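CDNA FLJ56608, highly similar to Homo sapiens chloride channel, calcium activated, family member 1 (CLCA1), mRNA (Homo sapiens, PDB 6PYO) may mediate calcium-activated chloride conductance and regulate mucus production by goblet cells, this chain being its calcium-binding von Willebrand factor type A domain. Local coordinates at residues Thr72-Lys75 with Arg76-Ala79; Thr136-Gly140 with Pro141-Gln145. All coordinates share one frame; numbering follows the deposited sequence.

Contact 1: Thr72-Lys75 with Arg76-Ala79; sequences TLAK and RLPA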
ATOM      1  N   THR A  72      16.143   5.031  -1.708  1.00 37.25           N
ATOM      2  CA  THR A  72      15.402   5.912  -2.598  1.00 47.70           C
ATOM      3  C   THR A  72      13.895   5.732  -2.427  1.00 46.81           C
ATOM      4  O   THR A  72      13.135   6.706  -2.537  1.00 40.76           O
ATOM      5  CB  THR A  72      15.809   5.677  -4.056  1.00 42.07           C
ATOM      6  OG1 THR A  72      15.011   6.512  -4.897  1.00 60.05           O
ATOM      7  CG2 THR A  72      15.562   4.242  -4.457  1.00 52.30           C
ATOM      8  N   LEU A  73      13.437   4.512  -2.136  1.00 41.06           N
ATOM      9  CA  LEU A  73      12.011   4.345  -1.851  1.00 36.25           C
ATOM     10  C   LEU A  73      11.651   4.947  -0.505  1.00 39.23           C
ATOM     11  O   LEU A  73      10.604   5.594  -0.365  1.00 34.18           O
ATOM     12  CB  LEU A  73      11.622   2.867  -1.875  1.00 39.26           C
ATOM     13  CG  LEU A  73      11.530   2.285  -3.277  1.00 42.21           C
ATOM     14  CD1 LEU A  73      11.640   0.794  -3.335  1.00 43.95           C
ATOM     15  CD2 LEU A  73      10.221   2.735  -3.883  1.00 43.44           C
ATOM     16  N   ALA A  74      12.517   4.754   0.505  1.00 39.74           N
ATOM     17  CA  ALA A  74      12.189   5.238   1.840  1.00 41.30           C
ATOM     18  C   ALA A  74      12.121   6.761   1.886  1.00 40.83           C
ATOM     19  O   ALA A  74      11.313   7.323   2.634  1.00 46.59           O
ATOM     20  CB  ALA A  74      13.189   4.710   2.864  1.00 36.04           C
ATOM     21  N   LYS A  75      12.963   7.448   1.115  1.00 41.03           N
ATOM     22  CA  LYS A  75      12.926   8.910   1.085  1.00 52.27           C
ATOM     23  C   LYS A  75      11.613   9.453   0.534  1.00 43.63           C
ATOM     24  O   LYS A  75      11.332  10.639   0.720  1.00 45.76           O
ATOM     25  CB  LYS A  75      14.134   9.434   0.281  1.00 51.92           C
ATOM     26  CG  LYS A  75      15.456   9.355   1.080  1.00 78.29           C
ATOM     27  CD  LYS A  75      16.709   9.562   0.225  1.00116.08           C
ATOM     28  CE  LYS A  75      17.979   9.540   1.090  1.00 80.82           C
ATOM     29  NZ  LYS A  75      19.243   9.347   0.305  1.00 94.95           N
ATOM     30  N   ARG A  76      10.784   8.619  -0.095  1.00 39.66           N
ATOM     31  CA  ARG A  76       9.517   9.073  -0.648  1.00 40.10           C
ATOM     32  C   ARG A  76       8.326   8.782   0.248  1.00 44.13           C
ATOM     33  O   ARG A  76       7.184   8.951  -0.197  1.00 39.90           O
ATOM     34  CB  ARG A  76       9.277   8.457  -2.026  1.00 36.98           C
ATOM     35  CG  ARG A  76      10.436   8.693  -2.921  1.00 44.66           C
ATOM     36  CD  ARG A  76      10.235   8.269  -4.359  1.00 53.27           C
ATOM     37  NE  ARG A  76      11.474   8.579  -5.079  1.00 64.71           N
ATOM     38  CZ  ARG A  76      11.752   8.228  -6.328  1.00 62.91           C
ATOM     39  NH1 ARG A  76      10.878   7.549  -7.045  1.00 55.25           N
ATOM     40  NH2 ARG A  76      12.918   8.558  -6.857  1.00 57.41           N
ATOM     41  N   LEU A  77       8.554   8.314   1.469  1.00 36.36           N
ATOM     42  CA  LEU A  77       7.459   8.134   2.390  1.00 40.78           C
ATOM     43  C   LEU A  77       6.856   9.500   2.720  1.00 48.61           C
ATOM     44  O   LEU A  77       7.584  10.491   2.765  1.00 41.54           O
ATOM     45  CB  LEU A  77       7.951   7.421   3.660  1.00 42.40           C
ATOM     46  CG  LEU A  77       8.449   5.971   3.475  1.00 39.20           C
ATOM     47  CD1 LEU A  77       9.169   5.471   4.735  1.00 40.70           C
ATOM     48  CD2 LEU A  77       7.298   5.036   3.126  1.00 40.48           C
ATOM     49  N   PRO A  78       5.534   9.588   2.921  1.00 45.98           N
ATOM     50  CA  PRO A  78       4.887  10.913   3.037  1.00 44.06           C
ATOM     51  C   PRO A  78       5.384  11.705   4.235  1.00 40.29           C
ATOM     52  O   PRO A  78       5.398  11.223   5.361  1.00 46.35           O
ATOM     53  CB  PRO A  78       3.393  10.596   3.179  1.00 40.63           C
ATOM     54  CG  PRO A  78       3.251   9.084   3.083  1.00 44.15           C
ATOM     55  CD  PRO A  78       4.616   8.459   3.126  1.00 43.01           C
ATOM     56  N   ALA A  79       5.749  12.953   3.985  1.00 52.13           N
ATOM     57  CA  ALA A  79       6.159  13.846   5.063  1.00 61.23           C
ATOM     58  C   ALA A  79       4.972  14.490   5.785  1.00 54.40           C
ATOM     59  O   ALA A  79       5.097  14.877   6.956  1.00 50.48           O
ATOM     60  CB  ALA A  79       7.071  14.931   4.493  1.00 74.37           C
TER
HETATM   61  O   HOH W   1      13.780   9.378  -3.529  1.00 53.34           O
HETATM   62  O   HOH W   2       9.121  12.358   1.558  1.00 53.79           O

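Contact 2: Thr136-Gly140 with Pro141-Gln145; sequences TVALG and PSAAQ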
ATOM      1  N   THR A 136      -3.195  -5.282   5.102  1.00 35.11           N
ATOM      2  CA  THR A 136      -3.660  -4.031   5.692  1.00 39.49           C
ATOM      3  C   THR A 136      -3.008  -3.854   7.054  1.00 43.97           C
ATOM      4  O   THR A 136      -2.911  -4.805   7.835  1.00 42.00           O
ATOM      5  CB  THR A 136      -5.198  -4.000   5.798  1.00 39.69           C
ATOM      6  OG1 THR A 136      -5.667  -5.090   6.611  1.00 46.60           O
ATOM      7  CG2 THR A 136      -5.835  -4.114   4.431  1.00 36.64           C
ATOM      8  N   VAL A 137      -2.503  -2.654   7.301  1.00 37.25           N
ATOM      9  CA  VAL A 137      -2.046  -2.218   8.609  1.00 35.32           C
ATOM     10  C   VAL A 137      -2.948  -1.049   9.004  1.00 50.67           C
ATOM     11  O   VAL A 137      -2.930   0.023   8.365  1.00 44.04           O
ATOM     12  CB  VAL A 137      -0.570  -1.822   8.618  1.00 46.98           C
ATOM     13  CG1 VAL A 137      -0.091  -1.649  10.057  1.00 48.74           C
ATOM     14  CG2 VAL A 137       0.284  -2.882   7.930  1.00 48.22           C
ATOM     15  N   ALA A 138      -3.773  -1.277  10.023  1.00 47.05           N
ATOM     16  CA  ALA A 138      -4.672  -0.262  10.552  1.00 51.43           C
ATOM     17  C   ALA A 138      -3.896   0.615  11.522  1.00 56.96           C
ATOM     18  O   ALA A 138      -3.336   0.114  12.495  1.00 53.31           O
ATOM     19  CB  ALA A 138      -5.862  -0.925  11.241  1.00 57.95           C
ATOM     20  N   LEU A 139      -3.823   1.917  11.250  1.00 52.73           N
ATOM     21  CA  LEU A 139      -3.009   2.809  12.068  1.00 54.60           C
ATOM     22  C   LEU A 139      -3.850   3.640  13.031  1.00 52.93           C
ATOM     23  O   LEU A 139      -3.303   4.382  13.852  1.00 55.21           O
ATOM     24  CB  LEU A 139      -2.168   3.708  11.149  1.00 55.42           C
ATOM     25  CG  LEU A 139      -1.174   2.863  10.333  1.00 48.74           C
ATOM     26  CD1 LEU A 139      -0.600   3.598   9.175  1.00 50.02           C
ATOM     27  CD2 LEU A 139      -0.057   2.335  11.257  1.00 54.29           C
ATOM     28  N   GLY A 140      -5.159   3.522  12.957  1.00 51.74           N
ATOM     29  CA  GLY A 140      -6.029   4.129  13.925  1.00 58.55           C
ATOM     30  C   GLY A 140      -6.983   3.084  14.455  1.00 61.04           C
ATOM     31  O   GLY A 140      -7.008   1.941  13.977  1.00 59.06           O
ATOM     32  N   PRO A 141      -7.797   3.463  15.446  1.00 65.23           N
ATOM     33  CA  PRO A 141      -8.762   2.524  16.036  1.00 62.70           C
ATOM     34  C   PRO A 141     -10.150   2.577  15.425  1.00 56.56           C
ATOM     35  O   PRO A 141     -10.990   1.731  15.764  1.00 62.72           O
ATOM     36  CB  PRO A 141      -8.806   2.976  17.503  1.00 62.62           C
ATOM     37  CG  PRO A 141      -8.684   4.493  17.382  1.00 57.31           C
ATOM     38  CD  PRO A 141      -7.785   4.756  16.157  1.00 58.47           C
ATOM     39  N   SER A 142     -10.421   3.538  14.543  1.00 54.97           N
ATOM     40  CA  SER A 142     -11.738   3.699  13.946  1.00 50.53           C
ATOM     41  C   SER A 142     -11.776   3.185  12.517  1.00 51.14           C
ATOM     42  O   SER A 142     -12.529   3.710  11.688  1.00 58.39           O
ATOM     43  CB  SER A 142     -12.162   5.169  13.993  1.00 59.20           C
ATOM     44  OG  SER A 142     -11.822   5.743  15.246  1.00 75.00           O
ATOM     45  N   ALA A 143     -10.968   2.173  12.212  1.00 53.74           N
ATOM     46  CA  ALA A 143     -10.957   1.592  10.875  1.00 48.34           C
ATOM     47  C   ALA A 143     -12.330   1.054  10.505  1.00 47.05           C
ATOM     48  O   ALA A 143     -12.938   0.302  11.269  1.00 58.77           O
ATOM     49  CB  ALA A 143      -9.921   0.462  10.808  1.00 50.49           C
ATOM     50  N   ALA A 144     -12.803   1.399   9.312  1.00 45.33           N
ATOM     51  CA  ALA A 144     -13.998   0.758   8.780  1.00 51.88           C
ATOM     52  C   ALA A 144     -13.839  -0.774   8.839  1.00 59.71           C
ATOM     53  O   ALA A 144     -12.706  -1.270   8.839  1.00 57.61           O
ATOM     54  CB  ALA A 144     -14.233   1.240   7.329  1.00 45.79           C
ATOM     55  N   GLN A 145     -14.949  -1.522   8.668  1.00 59.66           N
ATOM     56  CA  GLN A 145     -14.902  -2.994   8.555  1.00 62.79           C
ATOM     57  C   GLN A 145     -14.448  -3.472   7.169  1.00 51.67           C
ATOM     58  O   GLN A 145     -13.801  -4.530   7.048  1.00 55.67           O
ATOM     59  CB  GLN A 145     -16.287  -3.577   8.884  1.00 65.01           C
ATOM     60  CG  GLN A 145     -16.471  -5.072   8.576  1.00 75.46           C
ATOM     61  CD  GLN A 145     -15.677  -6.000   9.494  1.00 85.53           C
ATOM     62  OE1 GLN A 145     -15.191  -5.597  10.549  1.00 95.62           O
ATOM     63  NE2 GLN A 145     -15.544  -7.260   9.083  1.00 92.08           N
TER
HETATM   64  O   HOH W   3      -8.845   0.316  13.936  1.00 58.17           O

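Contact 1: Thr72-Lys75 with Arg76-Ala79
Leu-73 and Ala-74 hand their carbonyls to the loop that follows helix 67-74: Leu-73 O accepts from Arg-76 N at 3.0 Å, and Ala-74 O from Leu-77 N at 3.2 Å, the second bond closing a type I beta turn from Ala-74 to Leu-77. Arg-76 runs back alongside Thr-72, its CG 3.4 Å from Thr-72 O. The chain is extended from CG to NE, which carries the guanidinium level with the threonine. There, with Thr-72 OG1 opposite its own backbone N (chi1 177°), the hydroxyl lies over one face of that group, 3.5 Å from Arg-76 NH2. Water 1 ties the pair, donating to Thr-72 O and accepting from Arg-76 NE, each at 2.9 Å, while NH1 bonds to Gln-58 O in strand 55-63. In this alpha/beta von Willebrand factor A fold that bond pins the turn after helix 67-74 to an outermost strand of the sheet. Leucine suits position 73, buried among Leu-36, Val-46 and Ile-62. Leu-77 rests CG on Ala-74 O (3.3 Å); its CD1 lies 4.5 Å from Ala-74 CB, and the side chain also meets Asn-29 and Gln-33 of helix 24-39. A serine in place of Leu-77 would probably open a gap against that helix and leave the Ala-74 methyl without its apolar neighbour. Water 2 donates to both Lys-75 O and Leu-77 O, bridging the two carbonyls across the turn.

Contact 2: Thr136-Gly140 with Pro141-Gln145
Ala-138 and Ala-143 face each other across a bend, their CB methyls 4.3 Å apart and both directed at the opposing segment. Alanine suits both places, since these two small apolar groups meet while the chain between them swings out and back. Polar atoms of the bend meet through water 3, which donates to Gly-140 O and accepts a weak bond from Ala-143 N at 3.3 Å. Its distance of 2.5 Å to Gly-140 O is unusually short, so its exact place is doubtful. Pro-141 makes the corner: its ring restricts the backbone rotation there, and its CD lies 2.9 Å from Gly-140 CA, as in a trans peptide. Gly-140 is nearly extended (psi 175°), a shape that the residue before a proline readily takes, and without a side chain it adds no bulk at the corner. Farther out, the side chain of Ser-142 touches Glu-116 and lies about 10 Å from a bound calcium ion, while Pro-141 lies against Arg-24. Leu-139 turns the other way, into apolar company with Met-19, Leu-28 and Leu-112. Thr-136 bonds through OG1 to Ser-151 OG, linking strand 133-138 to helix 145-152. That strand is hydrogen-bonded between strands 108-113 and 158-159, and the bend carries the chain from it into the helix, next to the start of helix 24-39.

In the fold
Contact 1 comes first along the chain and closes before contact 2 opens; their centres are 22 Å apart, and their nearest atoms, about 9 Å apart, do not touch. Both belong to one von Willebrand factor A domain and share helix 24-39, which meets Leu-77 and Pro-78 of 72-79 as well as Leu-139 and Pro-141 of 136-145. Contact 1 is tied to the sheet's outer strand 55-63, whereas contact 2 continues strand 133-138 on the far side of central strand 8-14. The chain leaving 76-79 goes on toward Thr-85, which with Ser-16 and Ser-18 binds calcium, as in the metal-ion-dependent adhesion site of this fold.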